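Side-chain contacts in PpBBE-like 1 D396N (Physcomitrella patens subsp. patens, PDB 6EO5), which is a point variant of a moss FAD-dependent enzyme of the berberine bridge enzyme-like family that oxidises cellobiose: residues 229-232 against 233-236; 343-346 against 347-350; 350-353 against 354-357; 411-414 against 415-419. All coordinates share one frame; numbering follows the deposited sequence.

Contact 1: residues 229-232 against 233-236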
ATOM      1  N   TRP A 229     -14.335  13.572  16.362  1.00 61.76           N
ATOM      2  CA  TRP A 229     -14.646  13.697  17.786  1.00 58.62           C
ATOM      3  C   TRP A 229     -13.371  13.562  18.606  1.00 62.08           C
ATOM      4  O   TRP A 229     -12.370  13.003  18.152  1.00 60.28           O
ATOM      5  CB  TRP A 229     -15.605  12.622  18.305  1.00 58.04           C
ATOM      6  CG  TRP A 229     -17.008  12.643  17.828  1.00 59.65           C
ATOM      7  CD1 TRP A 229     -18.099  13.123  18.505  1.00 61.59           C
ATOM      8  CD2 TRP A 229     -17.506  12.088  16.605  1.00 58.32           C
ATOM      9  NE1 TRP A 229     -19.237  12.924  17.764  1.00 57.34           N
ATOM     10  CE2 TRP A 229     -18.903  12.292  16.594  1.00 56.79           C
ATOM     11  CE3 TRP A 229     -16.907  11.456  15.512  1.00 55.24           C
ATOM     12  CZ2 TRP A 229     -19.707  11.879  15.539  1.00 55.41           C
ATOM     13  CZ3 TRP A 229     -17.706  11.052  14.463  1.00 56.92           C
ATOM     14  CH2 TRP A 229     -19.094  11.268  14.481  1.00 56.69           C
ATOM     15  N   ASN A 230     -13.435  14.042  19.849  1.00 59.16           N
ATOM     16  CA  ASN A 230     -12.321  13.935  20.782  1.00 57.38           C
ATOM     17  C   ASN A 230     -12.933  13.673  22.154  1.00 62.73           C
ATOM     18  O   ASN A 230     -13.125  14.582  22.962  1.00 63.88           O
ATOM     19  CB  ASN A 230     -11.442  15.175  20.783  1.00 54.98           C
ATOM     20  CG  ASN A 230     -10.188  14.994  21.637  1.00 66.18           C
ATOM     21  OD1 ASN A 230      -9.826  13.871  22.017  1.00 64.57           O
ATOM     22  ND2 ASN A 230      -9.521  16.098  21.939  1.00 68.70           N
ATOM     23  N   ASP A 231     -13.229  12.404  22.408  1.00 60.75           N
ATOM     24  CA  ASP A 231     -13.971  11.989  23.585  1.00 59.68           C
ATOM     25  C   ASP A 231     -13.845  10.476  23.714  1.00 61.19           C
ATOM     26  O   ASP A 231     -14.396   9.734  22.895  1.00 62.48           O
ATOM     27  CB  ASP A 231     -15.433  12.417  23.462  1.00 63.15           C
ATOM     28  CG  ASP A 231     -16.227  12.210  24.743  1.00 68.38           C
ATOM     29  OD1 ASP A 231     -15.773  11.475  25.650  1.00 67.56           O
ATOM     30  OD2 ASP A 231     -17.336  12.787  24.830  1.00 73.56           O
ATOM     31  N   LYS A 232     -13.104  10.007  24.721  1.00 62.63           N
ATOM     32  CA  LYS A 232     -12.947   8.570  24.921  1.00 63.78           C
ATOM     33  C   LYS A 232     -14.284   7.859  25.093  1.00 64.09           C
ATOM     34  O   LYS A 232     -14.360   6.648  24.859  1.00 66.83           O
ATOM     35  CB  LYS A 232     -12.063   8.307  26.140  1.00 60.93           C
ATOM     36  CG  LYS A 232     -10.628   7.925  25.814  1.00 67.09           C
ATOM     37  CD  LYS A 232      -9.663   8.506  26.847  1.00 70.13           C
ATOM     38  CE  LYS A 232      -8.331   7.760  26.848  1.00 67.75           C
ATOM     39  NZ  LYS A 232      -7.286   8.459  27.659  1.00 70.19           N
ATOM     40  N   ALA A 233     -15.344   8.583  25.470  1.00 62.09           N
ATOM     41  CA  ALA A 233     -16.598   7.946  25.845  1.00 58.08           C
ATOM     42  C   ALA A 233     -17.480   7.601  24.651  1.00 60.77           C
ATOM     43  O   ALA A 233     -18.338   6.721  24.767  1.00 61.60           O
ATOM     44  CB  ALA A 233     -17.367   8.841  26.814  1.00 54.50           C
ATOM     45  N   VAL A 234     -17.290   8.249  23.504  1.00 57.12           N
ATOM     46  CA  VAL A 234     -18.159   8.012  22.359  1.00 60.20           C
ATOM     47  C   VAL A 234     -17.525   7.066  21.341  1.00 59.99           C
ATOM     48  O   VAL A 234     -18.031   6.948  20.216  1.00 62.29           O
ATOM     49  CB  VAL A 234     -18.579   9.338  21.693  1.00 62.45           C
ATOM     50  CG1 VAL A 234     -19.242  10.251  22.712  1.00 61.44           C
ATOM     51  CG2 VAL A 234     -17.391  10.047  21.037  1.00 58.28           C
ATOM     52  N   LEU A 235     -16.435   6.385  21.708  1.00 57.89           N
ATOM     53  CA  LEU A 235     -15.732   5.521  20.758  1.00 56.67           C
ATOM     54  C   LEU A 235     -16.575   4.309  20.360  1.00 54.88           C
ATOM     55  O   LEU A 235     -16.645   3.952  19.178  1.00 55.53           O
ATOM     56  CB  LEU A 235     -14.395   5.064  21.347  1.00 51.65           C
ATOM     57  CG  LEU A 235     -13.335   6.143  21.516  1.00 54.82           C
ATOM     58  CD1 LEU A 235     -12.138   5.592  22.271  1.00 53.76           C
ATOM     59  CD2 LEU A 235     -12.926   6.698  20.153  1.00 52.17           C
ATOM     60  N   PHE A 236     -17.198   3.645  21.331  1.00 55.99           N
ATOM     61  CA  PHE A 236     -18.044   2.506  21.004  1.00 54.85           C
ATOM     62  C   PHE A 236     -19.188   2.934  20.099  1.00 60.85           C
ATOM     63  O   PHE A 236     -19.459   2.302  19.067  1.00 56.68           O
ATOM     64  CB  PHE A 236     -18.594   1.862  22.275  1.00 54.83           C
ATOM     65  CG  PHE A 236     -19.497   0.699  22.002  1.00 58.94           C
ATOM     66  CD1 PHE A 236     -20.855   0.891  21.771  1.00 58.14           C
ATOM     67  CD2 PHE A 236     -18.987  -0.586  21.945  1.00 57.32           C
ATOM     68  CE1 PHE A 236     -21.680  -0.175  21.491  1.00 57.73           C
ATOM     69  CE2 PHE A 236     -19.816  -1.663  21.667  1.00 57.64           C
ATOM     70  CZ  PHE A 236     -21.160  -1.457  21.443  1.00 58.84           C
TER
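D231 and A233 form an Asx turn in the link between strand 222-230 and helix 235-246, and V234 closes the same loop. The contact is local. A233 N donates to D231 OD1 at 2.9 Å, and the N-H points well at the oxygen (161°). The donor does not lie in the carboxylate plane but meets OD1 from above it, 48° out. D231 has CG anti to its own N (chi1 -171°), which swings the carboxylate along the chain to A233. The methyl of A233 lies against the same oxygen, CB to OD1 3.3 Å. V234 N gives a second, weak bond to D231 O at 3.3 Å, so a beta turn from D231 to V234 overlaps the Asx turn. This is a strand-to-helix connection: V234 is the N-cap residue, and the chain leaves an edge-near strand of the seven-stranded antiparallel sheet to enter the helix packed on it. The two methyls of V234 meet different partners. CG2 sits between its own backbone N and carbonyl carbon, and makes an apolar contact with the W229 ring, obliquely, 4.0 Å from CD1. CG1 approaches the carboxylate, 3.8 Å from D231 OD2. V234 crosses both W229 and D231 at about a right angle. W229 is buried, and its NE1 is satisfied by P291 O, with a weaker bond to A290 O. L235 folds back over the turn, with CG 3.5 Å from K232 O, while its side chain also reaches M355 of helix 345-355.

Contact 2: residues 343-346 against 347-350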
ATOM      1  N   LEU A 343     -17.538  -6.556  13.766  1.00 55.29           N
ATOM      2  CA  LEU A 343     -17.336  -7.042  15.117  1.00 55.84           C
ATOM      3  C   LEU A 343     -18.659  -7.041  15.871  1.00 54.23           C
ATOM      4  O   LEU A 343     -19.455  -6.107  15.764  1.00 56.94           O
ATOM      5  CB  LEU A 343     -16.300  -6.180  15.846  1.00 54.56           C
ATOM      6  CG  LEU A 343     -14.906  -6.103  15.213  1.00 54.79           C
ATOM      7  CD1 LEU A 343     -14.035  -5.106  15.946  1.00 54.53           C
ATOM      8  CD2 LEU A 343     -14.249  -7.469  15.175  1.00 49.59           C
ATOM      9  N   SER A 344     -18.895  -8.107  16.623  1.00 53.68           N
ATOM     10  CA  SER A 344     -19.952  -8.132  17.624  1.00 53.13           C
ATOM     11  C   SER A 344     -19.798  -6.952  18.566  1.00 55.93           C
ATOM     12  O   SER A 344     -18.751  -6.298  18.576  1.00 56.45           O
ATOM     13  CB  SER A 344     -19.909  -9.443  18.417  1.00 53.63           C
ATOM     14  OG  SER A 344     -18.718  -9.546  19.192  1.00 57.26           O
ATOM     15  N   ASP A 345     -20.825  -6.657  19.366  1.00 60.94           N
ATOM     16  CA  ASP A 345     -20.670  -5.577  20.335  1.00 57.28           C
ATOM     17  C   ASP A 345     -19.586  -5.920  21.349  1.00 60.20           C
ATOM     18  O   ASP A 345     -18.808  -5.050  21.762  1.00 60.87           O
ATOM     19  CB  ASP A 345     -21.995  -5.278  21.037  1.00 52.01           C
ATOM     20  CG  ASP A 345     -22.996  -4.543  20.127  1.00 66.98           C
ATOM     21  OD1 ASP A 345     -22.629  -4.098  19.004  1.00 62.79           O
ATOM     22  OD2 ASP A 345     -24.165  -4.396  20.548  1.00 70.23           O
ATOM     23  N   ALA A 346     -19.503  -7.194  21.740  1.00 57.19           N
ATOM     24  CA  ALA A 346     -18.453  -7.619  22.658  1.00 54.01           C
ATOM     25  C   ALA A 346     -17.075  -7.408  22.043  1.00 57.75           C
ATOM     26  O   ALA A 346     -16.142  -6.973  22.727  1.00 54.18           O
ATOM     27  CB  ALA A 346     -18.658  -9.088  23.030  1.00 51.55           C
ATOM     28  N   GLY A 347     -16.933  -7.714  20.745  1.00 58.49           N
ATOM     29  CA  GLY A 347     -15.677  -7.467  20.059  1.00 52.92           C
ATOM     30  C   GLY A 347     -15.298  -5.997  20.003  1.00 53.41           C
ATOM     31  O   GLY A 347     -14.124  -5.648  20.143  1.00 53.17           O
ATOM     32  N   ILE A 348     -16.277  -5.112  19.789  1.00 52.66           N
ATOM     33  CA  ILE A 348     -15.959  -3.687  19.726  1.00 53.62           C
ATOM     34  C   ILE A 348     -15.413  -3.198  21.067  1.00 55.00           C
ATOM     35  O   ILE A 348     -14.437  -2.441  21.111  1.00 56.85           O
ATOM     36  CB  ILE A 348     -17.185  -2.868  19.271  1.00 55.93           C
ATOM     37  CG1 ILE A 348     -17.607  -3.274  17.860  1.00 53.66           C
ATOM     38  CG2 ILE A 348     -16.881  -1.380  19.302  1.00 50.46           C
ATOM     39  CD1 ILE A 348     -18.849  -2.592  17.379  1.00 55.15           C
ATOM     40  N   ASN A 349     -16.015  -3.637  22.179  1.00 55.34           N
ATOM     41  CA  ASN A 349     -15.501  -3.254  23.494  1.00 57.13           C
ATOM     42  C   ASN A 349     -14.130  -3.857  23.768  1.00 55.26           C
ATOM     43  O   ASN A 349     -13.267  -3.197  24.360  1.00 55.37           O
ATOM     44  CB  ASN A 349     -16.464  -3.667  24.598  1.00 55.77           C
ATOM     45  CG  ASN A 349     -17.684  -2.801  24.638  1.00 67.23           C
ATOM     46  OD1 ASN A 349     -17.620  -1.612  24.973  1.00 74.86           O
ATOM     47  ND2 ASN A 349     -18.820  -3.387  24.296  1.00 71.66           N
ATOM     48  N   ALA A 350     -13.923  -5.115  23.379  1.00 50.90           N
ATOM     49  CA  ALA A 350     -12.627  -5.747  23.602  1.00 54.72           C
ATOM     50  C   ALA A 350     -11.537  -5.016  22.833  1.00 54.81           C
ATOM     51  O   ALA A 350     -10.423  -4.827  23.338  1.00 54.15           O
ATOM     52  CB  ALA A 350     -12.685  -7.224  23.205  1.00 51.60           C
TER
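The amide of N349 reaches back to D345, with ND2 3.0 Å from D345 O, a weak bond with a bent N-H angle of 122°. D345 O lies off the amide plane, on the same side as the F236 ring of helix 235-246, which runs nearly parallel to the amide. The D345 carboxylate points away from its own helix towards helix 235-246, where OD1 makes a salt bridge with K240. The site is the start of helix 345-355, an N-cap with a hydrophobic staple. S344 is the cap: its OG accepts from G347 N at 3.0 Å. OG stands between the S344 backbone N and carbonyl carbon (chi1 66°), which turns it to the first turn of the helix. The staple joins the residue before the cap to the fourth residue after it, L343 CB meeting I348 CG1 at 3.8 Å. I348 is buried, and F236 and Q243 also touch it. With alanine in place of I348, L343 CB and the F236 ring would probably lose their shared apolar partner, leaving a gap at the helix start. Backbone bonds continue the helix, I348 N to S344 O and N349 N to D345 O. The latter makes D345 O an acceptor for both the backbone and the amide of N349. I348 CG1 also rests 3.3 Å from S344 O.

Contact 3: residues 350-353 against 354-357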
ATOM      1  N   ALA A 350     -13.923  -5.115  23.379  1.00 50.90           N
ATOM      2  CA  ALA A 350     -12.627  -5.747  23.602  1.00 54.72           C
ATOM      3  C   ALA A 350     -11.537  -5.016  22.833  1.00 54.81           C
ATOM      4  O   ALA A 350     -10.423  -4.827  23.338  1.00 54.15           O
ATOM      5  CB  ALA A 350     -12.685  -7.224  23.205  1.00 51.60           C
ATOM      6  N   MET A 351     -11.860  -4.574  21.618  1.00 50.66           N
ATOM      7  CA  MET A 351     -10.922  -3.818  20.805  1.00 51.74           C
ATOM      8  C   MET A 351     -10.570  -2.489  21.464  1.00 57.26           C
ATOM      9  O   MET A 351      -9.389  -2.143  21.593  1.00 55.64           O
ATOM     10  CB  MET A 351     -11.521  -3.598  19.419  1.00 50.87           C
ATOM     11  CG  MET A 351     -10.657  -2.809  18.491  1.00 47.86           C
ATOM     12  SD  MET A 351     -11.492  -2.595  16.921  1.00 58.53           S
ATOM     13  CE  MET A 351     -12.784  -1.433  17.374  1.00 52.74           C
ATOM     14  N   ILE A 352     -11.586  -1.733  21.903  1.00 57.93           N
ATOM     15  CA  ILE A 352     -11.334  -0.428  22.509  1.00 53.37           C
ATOM     16  C   ILE A 352     -10.637  -0.587  23.853  1.00 55.82           C
ATOM     17  O   ILE A 352      -9.716   0.172  24.180  1.00 59.33           O
ATOM     18  CB  ILE A 352     -12.641   0.376  22.634  1.00 57.21           C
ATOM     19  CG1 ILE A 352     -13.301   0.540  21.259  1.00 55.70           C
ATOM     20  CG2 ILE A 352     -12.384   1.739  23.280  1.00 49.89           C
ATOM     21  CD1 ILE A 352     -14.696   1.124  21.307  1.00 52.81           C
ATOM     22  N   ASN A 353     -11.036  -1.581  24.648  1.00 56.43           N
ATOM     23  CA  ASN A 353     -10.341  -1.787  25.916  1.00 58.26           C
ATOM     24  C   ASN A 353      -8.873  -2.118  25.677  1.00 62.38           C
ATOM     25  O   ASN A 353      -7.985  -1.552  26.331  1.00 62.62           O
ATOM     26  CB  ASN A 353     -11.023  -2.881  26.733  1.00 62.18           C
ATOM     27  CG  ASN A 353     -12.389  -2.466  27.220  1.00 67.46           C
ATOM     28  OD1 ASN A 353     -12.718  -1.278  27.243  1.00 70.46           O
ATOM     29  ND2 ASN A 353     -13.199  -3.443  27.612  1.00 70.19           N
ATOM     30  N   ALA A 354      -8.601  -3.023  24.727  1.00 60.48           N
ATOM     31  CA  ALA A 354      -7.224  -3.343  24.368  1.00 52.47           C
ATOM     32  C   ALA A 354      -6.478  -2.111  23.872  1.00 55.83           C
ATOM     33  O   ALA A 354      -5.326  -1.881  24.260  1.00 58.06           O
ATOM     34  CB  ALA A 354      -7.200  -4.444  23.309  1.00 52.18           C
ATOM     35  N   MET A 355      -7.112  -1.307  23.014  1.00 52.59           N
ATOM     36  CA  MET A 355      -6.476  -0.072  22.572  1.00 55.77           C
ATOM     37  C   MET A 355      -6.141   0.828  23.758  1.00 58.33           C
ATOM     38  O   MET A 355      -5.064   1.432  23.806  1.00 57.97           O
ATOM     39  CB  MET A 355      -7.369   0.671  21.566  1.00 53.24           C
ATOM     40  CG  MET A 355      -6.826   2.041  21.167  1.00 53.49           C
ATOM     41  SD  MET A 355      -7.836   3.002  20.022  1.00 61.48           S
ATOM     42  CE  MET A 355      -9.151   3.544  21.106  1.00 62.85           C
ATOM     43  N   ASN A 356      -7.037   0.920  24.738  1.00 57.43           N
ATOM     44  CA  ASN A 356      -6.788   1.867  25.819  1.00 59.77           C
ATOM     45  C   ASN A 356      -5.785   1.361  26.860  1.00 61.70           C
ATOM     46  O   ASN A 356      -5.532   2.070  27.839  1.00 63.15           O
ATOM     47  CB  ASN A 356      -8.106   2.261  26.498  1.00 57.10           C
ATOM     48  CG  ASN A 356      -9.030   3.101  25.586  1.00 63.81           C
ATOM     49  OD1 ASN A 356      -8.580   3.879  24.727  1.00 62.72           O
ATOM     50  ND2 ASN A 356     -10.332   2.937  25.782  1.00 59.95           N
ATOM     51  N   THR A 357      -5.178   0.183  26.678  1.00 58.22           N
ATOM     52  CA  THR A 357      -4.099  -0.218  27.573  1.00 55.89           C
ATOM     53  C   THR A 357      -2.765   0.383  27.187  1.00 59.36           C
ATOM     54  O   THR A 357      -1.752   0.002  27.773  1.00 62.85           O
ATOM     55  CB  THR A 357      -3.942  -1.735  27.620  1.00 55.73           C
ATOM     56  OG1 THR A 357      -3.537  -2.202  26.336  1.00 62.04           O
ATOM     57  CG2 THR A 357      -5.234  -2.408  28.027  1.00 61.01           C
TER
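I352 and N356 lie side by side near the C-terminal end of helix 345-355, with I352 CG2 3.5 Å from N356 ND2. This is the close-packed part of the contact. I352 CG2 stands anti to its own N, which points that methyl forward to N356, one turn on. The backbone bond N356 N to I352 O, 2.8 Å, keeps the two residues in line, and the amide merely rests on the methyl. M355 adds its methyl, CE, 4.3 Å from the same I352 CG2. The chain of M355 is bent at its last torsion (chi3 75°), which curls CE towards I352. M351, I352 and M355 are all buried. They face helix 235-246 through L235, F236 and F239, and the sheet through Y365 and F363. The helix is thus amphipathic, lying on the antiparallel sheet of the domain. Were N356 an alanine, the flank of I352 CG2 now covered by the amide would probably be left open, with M355 CE still near it.

N353 and T357 are looser. Both are exposed and touch a crystal neighbour. Helix 405-420 covers A350 and A354 through V418, and its Y411 touches T357. Past A354, T357 folds back: its OG1 donates to A354 O at 2.8 Å, and T357 N is a second donor to that oxygen. T357 CG2 sits over the preceding turn, 3.3 Å from N353 O.

Contact 4: residues 411-414 against 415-419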
ATOM      1  N   TYR A 411       2.368  -4.290  22.914  1.00 57.13           N
ATOM      2  CA  TYR A 411       1.056  -3.660  22.949  1.00 53.26           C
ATOM      3  C   TYR A 411       0.281  -3.924  21.664  1.00 53.32           C
ATOM      4  O   TYR A 411      -0.866  -4.378  21.703  1.00 58.62           O
ATOM      5  CB  TYR A 411       1.227  -2.167  23.199  1.00 53.64           C
ATOM      6  CG  TYR A 411       0.029  -1.322  22.875  1.00 56.75           C
ATOM      7  CD1 TYR A 411      -1.131  -1.400  23.636  1.00 57.54           C
ATOM      8  CD2 TYR A 411       0.070  -0.410  21.825  1.00 56.98           C
ATOM      9  CE1 TYR A 411      -2.226  -0.610  23.346  1.00 58.33           C
ATOM     10  CE2 TYR A 411      -1.015   0.388  21.527  1.00 56.42           C
ATOM     11  CZ  TYR A 411      -2.160   0.280  22.290  1.00 57.59           C
ATOM     12  OH  TYR A 411      -3.240   1.068  21.995  1.00 59.53           O
ATOM     13  N   ILE A 412       0.906  -3.690  20.510  1.00 52.93           N
ATOM     14  CA  ILE A 412       0.161  -3.829  19.264  1.00 55.41           C
ATOM     15  C   ILE A 412      -0.057  -5.296  18.901  1.00 56.03           C
ATOM     16  O   ILE A 412      -0.997  -5.619  18.156  1.00 56.97           O
ATOM     17  CB  ILE A 412       0.859  -3.054  18.126  1.00 48.29           C
ATOM     18  CG1 ILE A 412      -0.159  -2.680  17.057  1.00 50.97           C
ATOM     19  CG2 ILE A 412       2.005  -3.852  17.531  1.00 49.65           C
ATOM     20  CD1 ILE A 412      -1.036  -1.493  17.430  1.00 49.40           C
ATOM     21  N   THR A 413       0.767  -6.200  19.429  1.00 49.10           N
ATOM     22  CA  THR A 413       0.556  -7.623  19.184  1.00 52.42           C
ATOM     23  C   THR A 413      -0.536  -8.195  20.087  1.00 55.54           C
ATOM     24  O   THR A 413      -1.334  -9.035  19.647  1.00 53.79           O
ATOM     25  CB  THR A 413       1.871  -8.375  19.370  1.00 50.27           C
ATOM     26  OG1 THR A 413       2.791  -7.930  18.365  1.00 54.01           O
ATOM     27  CG2 THR A 413       1.663  -9.874  19.250  1.00 44.94           C
ATOM     28  N   ARG A 414      -0.586  -7.759  21.348  1.00 54.16           N
ATOM     29  CA  ARG A 414      -1.737  -8.060  22.192  1.00 51.90           C
ATOM     30  C   ARG A 414      -3.026  -7.605  21.524  1.00 57.36           C
ATOM     31  O   ARG A 414      -4.018  -8.346  21.483  1.00 57.26           O
ATOM     32  CB  ARG A 414      -1.592  -7.369  23.544  1.00 56.57           C
ATOM     33  CG  ARG A 414      -0.659  -8.012  24.515  1.00 54.77           C
ATOM     34  CD  ARG A 414      -0.737  -7.256  25.823  1.00 58.80           C
ATOM     35  NE  ARG A 414       0.002  -5.990  25.815  1.00 64.49           N
ATOM     36  CZ  ARG A 414       1.188  -5.817  26.408  1.00 71.02           C
ATOM     37  NH1 ARG A 414       1.757  -6.842  27.066  1.00 62.79           N
ATOM     38  NH2 ARG A 414       1.802  -4.624  26.352  1.00 69.49           N
ATOM     39  N   TYR A 415      -3.030  -6.371  21.005  1.00 55.24           N
ATOM     40  CA  TYR A 415      -4.215  -5.823  20.362  1.00 48.22           C
ATOM     41  C   TYR A 415      -4.654  -6.697  19.197  1.00 52.24           C
ATOM     42  O   TYR A 415      -5.842  -7.024  19.063  1.00 51.99           O
ATOM     43  CB  TYR A 415      -3.927  -4.397  19.898  1.00 51.59           C
ATOM     44  CG  TYR A 415      -5.060  -3.728  19.120  1.00 52.85           C
ATOM     45  CD1 TYR A 415      -5.254  -3.979  17.758  1.00 52.57           C
ATOM     46  CD2 TYR A 415      -5.916  -2.832  19.741  1.00 48.94           C
ATOM     47  CE1 TYR A 415      -6.284  -3.370  17.051  1.00 55.62           C
ATOM     48  CE2 TYR A 415      -6.939  -2.216  19.042  1.00 52.32           C
ATOM     49  CZ  TYR A 415      -7.119  -2.484  17.705  1.00 53.23           C
ATOM     50  OH  TYR A 415      -8.130  -1.860  17.026  1.00 49.76           O
ATOM     51  N   TRP A 416      -3.706  -7.082  18.334  1.00 50.26           N
ATOM     52  CA  TRP A 416      -4.049  -7.943  17.206  1.00 48.36           C
ATOM     53  C   TRP A 416      -4.678  -9.246  17.679  1.00 52.73           C
ATOM     54  O   TRP A 416      -5.617  -9.751  17.055  1.00 51.89           O
ATOM     55  CB  TRP A 416      -2.810  -8.233  16.359  1.00 50.89           C
ATOM     56  CG  TRP A 416      -3.123  -8.944  15.071  1.00 52.02           C
ATOM     57  CD1 TRP A 416      -3.298  -8.369  13.844  1.00 52.28           C
ATOM     58  CD2 TRP A 416      -3.317 -10.361  14.881  1.00 52.35           C
ATOM     59  NE1 TRP A 416      -3.589  -9.334  12.906  1.00 51.68           N
ATOM     60  CE2 TRP A 416      -3.601 -10.564  13.514  1.00 47.75           C
ATOM     61  CE3 TRP A 416      -3.271 -11.472  15.735  1.00 52.86           C
ATOM     62  CZ2 TRP A 416      -3.844 -11.832  12.977  1.00 48.47           C
ATOM     63  CZ3 TRP A 416      -3.511 -12.732  15.201  1.00 53.47           C
ATOM     64  CH2 TRP A 416      -3.800 -12.899  13.833  1.00 54.26           C
ATOM     65  N   LYS A 417      -4.184  -9.803  18.790  1.00 52.34           N
ATOM     66  CA  LYS A 417      -4.721 -11.073  19.259  1.00 51.51           C
ATOM     67  C   LYS A 417      -6.116 -10.913  19.855  1.00 54.50           C
ATOM     68  O   LYS A 417      -6.935 -11.836  19.749  1.00 55.57           O
ATOM     69  CB  LYS A 417      -3.765 -11.708  20.268  1.00 54.12           C
ATOM     70  CG  LYS A 417      -2.507 -12.270  19.622  1.00 51.00           C
ATOM     71  CD  LYS A 417      -1.599 -12.909  20.651  1.00 52.79           C
ATOM     72  CE  LYS A 417      -0.264 -13.279  20.039  1.00 52.54           C
ATOM     73  NZ  LYS A 417       0.638 -13.918  21.041  1.00 56.59           N
ATOM     74  N   VAL A 418      -6.406  -9.765  20.478  1.00 52.92           N
ATOM     75  CA  VAL A 418      -7.761  -9.498  20.960  1.00 51.21           C
ATOM     76  C   VAL A 418      -8.733  -9.433  19.788  1.00 53.51           C
ATOM     77  O   VAL A 418      -9.756 -10.128  19.769  1.00 56.44           O
ATOM     78  CB  VAL A 418      -7.803  -8.203  21.793  1.00 50.96           C
ATOM     79  CG1 VAL A 418      -9.241  -7.829  22.122  1.00 47.82           C
ATOM     80  CG2 VAL A 418      -6.990  -8.356  23.067  1.00 48.26           C
ATOM     81  N   VAL A 419      -8.426  -8.605  18.787  1.00 50.53           N
ATOM     82  CA  VAL A 419      -9.335  -8.487  17.651  1.00 53.90           C
ATOM     83  C   VAL A 419      -9.485  -9.830  16.942  1.00 55.86           C
ATOM     84  O   VAL A 419     -10.576 -10.173  16.467  1.00 55.40           O
ATOM     85  CB  VAL A 419      -8.865  -7.383  16.678  1.00 52.10           C
ATOM     86  CG1 VAL A 419      -9.767  -7.353  15.423  1.00 46.58           C
ATOM     87  CG2 VAL A 419      -8.847  -6.028  17.383  1.00 46.92           C
TER
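T413 and K417 lie side by side, one turn apart on helix 405-420, both pointing the same way. T413 CG2 meets K417 CE at 4.0 Å. The K417 chain is extended beyond CG, so its methylenes run along the T413 flank, and CG lies 3.4 Å from T413 O. That carbonyl is already taken by K417 N at 3.1 Å. The T413 hydroxyl is satisfied further back, by T409 O one turn earlier. CG2 is then the branch that faces K417.

The backbone ladder is complete through these residues. Y415 N donates to Y411 O at 3.0 Å and W416 N to I412 O at 3.1 Å. V418 N donates to R414 O at 3.0 Å. V418 CG2 also rests 3.4 Å from R414 O.

Other polar ends find partners beyond the helix. Y411 OH bonds to M355 O, at the end of helix 345-355. W416 NE1 bonds to S335 O on strand 331-338, and K334 makes a cation-pi contact with the W416 ring. Y415 has CG anti to its own N (chi1 176°), which sends its ring to the buried side, towards strand 361-367. There it meets F363, with the planes at about 35°, and also M351 and M355. R414 and K417 lie on the exposed side, where both touch a crystal neighbour. This is an amphipathic helix, with aromatic and aliphatic side chains pressed on a seven-stranded antiparallel sheet and charged ones outside, as in the substrate-binding domain of VAO-type flavoproteins, where helices back an antiparallel sheet.

Overall arrangement
Along the chain the contacts come in order 1, 2, 3, 4. Contacts 2 and 3 share helix 345-355 and A350, with centres about 10 Å apart. Contact 1 opens helix 235-246, and contact 4 lies in helix 405-420. Helix 345-355 sits between these two: contact 1 touches it through L235 and F236, and contact 4 through Y411, Y415 and V418. Contacts 3 and 4 have centres about 9 Å apart. Contacts 1 and 4 do not touch, their nearest atoms being about 10 Å apart. Together they describe a row of three helices packed against one antiparallel sheet, so the three helices form one layer on it, probably that of the substrate-binding domain.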